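Local coordinates for protein tryptophan halogenase (Shewanella frigidimarina, PDB 2PYX) that probably acts as a flavin-dependent monooxygenase of the tryptophan halogenase family, binding FAD through a Rossmann-type nucleotide-binding fold, at residues A372-L375 / A376-P380. Sequence-based numbering, arbitrary orientation.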
ATOM      1  N   ALA A 372      -6.249   3.897  10.765  1.00  8.41           N
ATOM      2  CA  ALA A 372      -5.878   4.886  11.763  1.00  7.92           C
ATOM      3  C   ALA A 372      -6.572   6.222  11.506  1.00  7.27           C
ATOM      4  O   ALA A 372      -7.063   6.862  12.433  1.00  8.92           O
ATOM      5  CB  ALA A 372      -4.359   5.059  11.804  1.00  9.78           C
ATOM      6  N   SER A 373      -6.566   6.654  10.253  1.00  7.53           N
ATOM      7  CA  SER A 373      -7.219   7.922   9.928  0.50  7.24           C
ATOM      8  C   SER A 373      -8.740   7.834  10.175  1.00  8.13           C
ATOM      9  O   SER A 373      -9.348   8.789  10.648  1.00  9.29           O
ATOM     10  CB  SER A 373      -6.926   8.382   8.487  0.50  8.74           C
ATOM     11  OG  SER A 373      -7.428   7.481   7.513  0.50 10.75           O
ATOM     12  N   THR A 374      -9.338   6.694   9.849  1.00  9.16           N
ATOM     13  CA  THR A 374     -10.757   6.492  10.077  1.00 11.35           C
ATOM     14  C   THR A 374     -11.065   6.539  11.546  1.00  9.15           C
ATOM     15  O   THR A 374     -12.022   7.190  11.957  1.00  9.12           O
ATOM     16  CB  THR A 374     -11.199   5.155   9.452  1.00 12.31           C
ATOM     17  OG1 THR A 374     -11.000   5.270   8.037  1.00 13.62           O
ATOM     18  CG2 THR A 374     -12.633   4.886   9.717  1.00 21.27           C
ATOM     19  N   LEU A 375     -10.269   5.863  12.360  1.00  9.29           N
ATOM     20  CA  LEU A 375     -10.501   5.909  13.806  1.00  9.48           C
ATOM     21  C   LEU A 375     -10.355   7.334  14.320  1.00  8.51           C
ATOM     22  O   LEU A 375     -11.167   7.793  15.125  1.00 10.83           O
ATOM     23  CB  LEU A 375      -9.501   4.994  14.508  1.00 11.07           C
ATOM     24  CG  LEU A 375      -9.543   5.064  16.025  1.00 11.04           C
ATOM     25  CD1 LEU A 375     -10.927   4.615  16.551  1.00 15.86           C
ATOM     26  CD2 LEU A 375      -8.435   4.230  16.610  1.00 12.22           C
ATOM     27  N   ALA A 376      -9.340   8.054  13.865  1.00  8.39           N
ATOM     28  CA  ALA A 376      -9.151   9.420  14.302  1.00  8.99           C
ATOM     29  C   ALA A 376     -10.337  10.309  13.910  1.00 11.94           C
ATOM     30  O   ALA A 376     -10.751  11.198  14.681  1.00 12.53           O
ATOM     31  CB  ALA A 376      -7.856   9.976  13.726  1.00  9.60           C
ATOM     32  N   GLN A 377     -10.909  10.077  12.725  1.00  8.22           N
ATOM     33  CA  GLN A 377     -12.063  10.854  12.267  1.00  9.63           C
ATOM     34  C   GLN A 377     -13.390  10.445  12.894  1.00 10.95           C
ATOM     35  O   GLN A 377     -14.342  11.222  12.899  1.00 13.72           O
ATOM     36  CB  GLN A 377     -12.174  10.774  10.762  1.00 10.69           C
ATOM     37  CG  GLN A 377     -10.970  11.339  10.058  1.00 13.40           C
ATOM     38  CD  GLN A 377     -11.083  11.334   8.583  1.00 28.54           C
ATOM     39  OE1 GLN A 377     -11.658  12.249   7.993  1.00 32.75           O
ATOM     40  NE2 GLN A 377     -10.476  10.353   7.957  1.00 22.75           N
ATOM     41  N   GLN A 378     -13.439   9.236  13.427  1.00 10.10           N
ATOM     42  CA  GLN A 378     -14.656   8.695  14.011  1.00 10.42           C
ATOM     43  C   GLN A 378     -14.428   8.227  15.449  1.00 11.31           C
ATOM     44  O   GLN A 378     -14.942   7.205  15.863  1.00 13.78           O
ATOM     45  CB  GLN A 378     -15.154   7.526  13.173  1.00 11.64           C
ATOM     46  CG  GLN A 378     -15.523   7.956  11.781  1.00 11.59           C
ATOM     47  CD  GLN A 378     -16.459   6.998  11.079  1.00 18.69           C
ATOM     48  OE1 GLN A 378     -17.489   6.636  11.614  1.00 14.54           O
ATOM     49  NE2 GLN A 378     -16.084   6.567   9.902  1.00 23.68           N
ATOM     50  N   LEU A 379     -13.681   8.997  16.231  1.00  9.75           N
ATOM     51  CA  LEU A 379     -13.419   8.618  17.599  1.00 10.89           C
ATOM     52  C   LEU A 379     -14.758   8.500  18.319  1.00  9.75           C
ATOM     53  O   LEU A 379     -15.554   9.430  18.334  1.00 10.98           O
ATOM     54  CB  LEU A 379     -12.552   9.689  18.257  1.00 14.68           C
ATOM     55  CG  LEU A 379     -12.301   9.503  19.757  1.00 17.62           C
ATOM     56  CD1 LEU A 379     -11.315   8.417  19.986  1.00 20.88           C
ATOM     57  CD2 LEU A 379     -11.850  10.797  20.407  1.00 18.31           C
ATOM     58  N   PRO A 380     -15.041   7.330  18.877  1.00  9.66           N
ATOM     59  CA  PRO A 380     -16.359   7.225  19.505  1.00 11.06           C
ATOM     60  C   PRO A 380     -16.515   8.135  20.711  1.00 12.50           C
ATOM     61  O   PRO A 380     -15.582   8.231  21.526  1.00 11.48           O
ATOM     62  CB  PRO A 380     -16.431   5.769  19.947  1.00 13.95           C
ATOM     63  CG  PRO A 380     -15.396   5.071  19.183  1.00 15.11           C
ATOM     64  CD  PRO A 380     -14.310   6.062  18.955  1.00 12.95           C
TER
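With chi1 at -61°, CG of Gln377 sits beside its own backbone N, and the chain then runs extended back over the preceding turn to Ser373; chi1 of -63° does the same for Gln378, bringing it alongside Thr374. Both pairs span the C-terminal end of helix 363-377, where it unwinds into an extended, proline-containing exit. The last regular bonds are Ala376 N to Ala372 O and Gln377 N to Ser373 O, each 2.9 Å. Ser373 O also takes a weak bond from Gln377 NE2 at 3.3 Å, so the same glutamine meets this carbonyl twice, firmly only with its main chain. Gln378 leaves helical geometry, and its N is shared weakly between Thr374 O, 2.9 Å, and Leu375 O, 3.2 Å. The side chain of Gln378 lies alongside that of Thr374, pointing the same way, with Thr374 CG2 3.8 Å from Gln378 NE2, while Gln378 OE1 is held by Arg392 of helix 383-413. Leu375 packs against strands 224-227 and 343-344, whereas Ala372 and Ala376 face helix 16-31, whose first turn carries part of the predicted FAD site. Beyond Leu379 the chain moves off, and Pro380 makes a loose apolar approach, its CD 4.4 Å from CD1 of Leu375.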